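Local coordinates for protein ketosynthase (Streptomyces sp. MSC090213JE08, PDB 6KXD) that probably acts with a ketosynthase partner chain, as the ishigamide ketosynthase/chain length factor, in carrier-protein-bound chain elongation by a highly reducing type II polyketide synthase, at residues 254-259 with 273-278. Sequence-based numbering, arbitrary orientation.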
loop_
_atom_site.group_PDB
_atom_site.type_symbol
_atom_site.label_atom_id
_atom_site.label_comp_id
_atom_site.label_asym_id
_atom_site.label_seq_id
_atom_site.Cartn_x
_atom_site.Cartn_y
_atom_site.Cartn_z
ATOM N N SER B 254 13.239 -10.658 13.510
ATOM C CA SER B 254 11.820 -10.593 13.662
ATOM C C SER B 254 11.347 -9.162 13.379
ATOM O O SER B 254 12.078 -8.193 13.526
ATOM C CB SER B 254 11.395 -10.983 15.036
ATOM O OG SER B 254 11.903 -10.036 15.936
ATOM N N VAL B 255 10.113 -9.104 12.920
ATOM C CA VAL B 255 9.369 -7.866 12.789
ATOM C C VAL B 255 7.973 -8.164 13.295
ATOM O O VAL B 255 7.295 -9.086 12.832
ATOM C CB VAL B 255 9.322 -7.361 11.339
ATOM C CG1 VAL B 255 8.457 -6.116 11.227
ATOM C CG2 VAL B 255 10.696 -7.117 10.791
ATOM N N GLU B 256 7.571 -7.400 14.305
ATOM C CA GLU B 256 6.323 -7.595 14.908
ATOM C C GLU B 256 5.597 -6.250 14.909
ATOM O O GLU B 256 6.217 -5.176 14.922
ATOM C CB GLU B 256 6.478 -8.153 16.333
ATOM C CG GLU B 256 6.969 -9.591 16.374
ATOM C CD GLU B 256 6.052 -10.635 15.733
ATOM O OE1 GLU B 256 6.567 -11.499 14.992
ATOM O OE2 GLU B 256 4.837 -10.580 15.994
ATOM N N THR B 257 4.278 -6.366 14.888
ATOM C CA THR B 257 3.420 -5.222 14.812
ATOM C C THR B 257 2.209 -5.435 15.695
ATOM O O THR B 257 1.786 -6.563 15.960
ATOM C CB THR B 257 2.889 -4.982 13.394
ATOM O OG1 THR B 257 2.189 -6.170 13.052
ATOM C CG2 THR B 257 3.941 -4.724 12.339
ATOM N N ARG B 258 1.651 -4.303 16.107
ATOM C CA ARG B 258 0.443 -4.276 16.856
ATOM C C ARG B 258 -0.318 -3.004 16.495
ATOM O O ARG B 258 0.258 -2.077 15.931
ATOM C CB ARG B 258 0.775 -4.267 18.346
ATOM C CG ARG B 258 1.181 -5.629 18.881
ATOM C CD ARG B 258 1.326 -5.508 20.376
ATOM N NE ARG B 258 0.114 -5.197 21.095
ATOM C CZ ARG B 258 -0.687 -6.112 21.633
ATOM N NH1 ARG B 258 -0.592 -7.370 21.252
ATOM N NH2 ARG B 258 -1.576 -5.757 22.547
ATOM N N VAL B 259 -1.607 -2.992 16.820
ATOM C CA VAL B 259 -2.340 -1.794 16.755
ATOM C C VAL B 259 -2.713 -1.412 18.179
ATOM O O VAL B 259 -3.169 -2.268 18.933
ATOM C CB VAL B 259 -3.566 -1.898 15.832
ATOM C CG1 VAL B 259 -4.402 -0.610 15.871
ATOM C CG2 VAL B 259 -3.177 -2.261 14.408
ATOM N N ALA B 273 7.463 -5.177 21.386
ATOM C CA ALA B 273 8.905 -5.392 21.542
ATOM C C ALA B 273 9.136 -6.764 22.183
ATOM O O ALA B 273 9.949 -7.548 21.735
ATOM C CB ALA B 273 9.519 -4.296 22.349
ATOM N N ARG B 274 8.343 -7.085 23.200
ATOM C CA ARG B 274 8.576 -8.375 23.898
ATOM C C ARG B 274 8.305 -9.544 22.963
ATOM O O ARG B 274 9.081 -10.520 22.934
ATOM C CB ARG B 274 7.703 -8.491 25.147
ATOM C CG ARG B 274 8.255 -7.649 26.273
ATOM C CD ARG B 274 7.632 -7.983 27.615
ATOM N NE ARG B 274 8.071 -6.976 28.567
ATOM C CZ ARG B 274 9.294 -6.872 29.090
ATOM N NH1 ARG B 274 10.190 -7.840 28.969
ATOM N NH2 ARG B 274 9.611 -5.774 29.750
ATOM N N ARG B 275 7.254 -9.419 22.133
ATOM C CA ARG B 275 6.955 -10.403 21.149
ATOM C C ARG B 275 8.100 -10.470 20.129
ATOM O O ARG B 275 8.510 -11.550 19.795
ATOM C CB ARG B 275 5.628 -10.143 20.427
ATOM C CG ARG B 275 5.125 -11.313 19.590
ATOM C CD ARG B 275 3.683 -11.114 19.111
ATOM N NE ARG B 275 2.782 -12.218 19.468
ATOM C CZ ARG B 275 2.086 -12.315 20.612
ATOM N NH1 ARG B 275 2.174 -11.378 21.543
ATOM N NH2 ARG B 275 1.301 -13.357 20.829
ATOM N N ALA B 276 8.588 -9.322 19.654
ATOM C CA ALA B 276 9.660 -9.313 18.662
ATOM C C ALA B 276 10.918 -9.993 19.238
ATOM O O ALA B 276 11.625 -10.778 18.577
ATOM C CB ALA B 276 9.936 -7.914 18.203
ATOM N N LEU B 277 11.213 -9.700 20.490
ATOM C CA LEU B 277 12.399 -10.290 21.111
ATOM C C LEU B 277 12.220 -11.802 21.293
ATOM O O LEU B 277 13.118 -12.597 20.928
ATOM C CB LEU B 277 12.655 -9.568 22.424
ATOM C CG LEU B 277 13.213 -8.151 22.310
ATOM C CD1 LEU B 277 13.080 -7.442 23.644
ATOM C CD2 LEU B 277 14.670 -8.131 21.860
ATOM N N ARG B 278 11.065 -12.214 21.807
ATOM C CA ARG B 278 10.756 -13.652 21.922
ATOM C C ARG B 278 10.953 -14.329 20.558
ATOM O O ARG B 278 11.707 -15.325 20.424
ATOM C CB ARG B 278 9.341 -13.845 22.482
ATOM C CG ARG B 278 8.828 -15.278 22.403
ATOM C CD ARG B 278 7.673 -15.576 23.346
ATOM N NE ARG B 278 6.776 -14.437 23.535
ATOM C CZ ARG B 278 5.626 -14.247 22.890
ATOM N NH1 ARG B 278 5.240 -15.088 21.942
ATOM N NH2 ARG B 278 4.864 -13.211 23.201
#
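Strand 254-259 and helix 273-278 run nearly antiparallel (154° between their N-to-C directions), their axes 7.4 Å apart at closest approach, and Glu256 faces Ala276 with a CA to CA distance of 5.3 Å. Ser254, Glu256 and Arg258 project toward the helix, whereas Val255 and Thr257 turn to the far face, where they pack on helix 180-193. The Glu256 CG methylene rests 3.5 Å from Ala276 CA, and the small Ala276 methyl reaches strand 365-373 at Val368 and Val370. Two residues earlier on the same face of the strand, Ser254 OG, set between its backbone N and carbonyl carbon, donates a hydrogen bond of 2.8 Å to Ala276 O; the hydroxyl approaches from beside the C=O bond and 34° off the carbonyl plane. Glu256 bends at chi2, which brings the carboxylate against Arg275 CG and CD; the two side chains cross at about a right angle, with their carboxylate and guanidinium planes 43° apart. Glu256 OE2 lies 3.4 Å from Arg275 CD but 4.4 Å from Arg275 NE, near the guanidinium plane at the edge, too far for a salt bridge. Glu256 OE1 makes a long, weak ion pair with Arg279. An alanine in place of Glu256 would probably open a gap over Ala276 and remove a negative charge near Arg275 and Arg279. Arg275 also packs on Asn160 of the partner chain, so the contact lies beside the interface between the two chains. The arrangement is consistent with the layered thiolase fold, an outer helix lying on a sheet backed by a central helix. A single neutral hydrogen bond and packing of the Glu256 methylenes on Ala276 hold strand to helix, while the carboxylate probably contributes diffuse electrostatic attraction to two arginines instead of a tight ion pair.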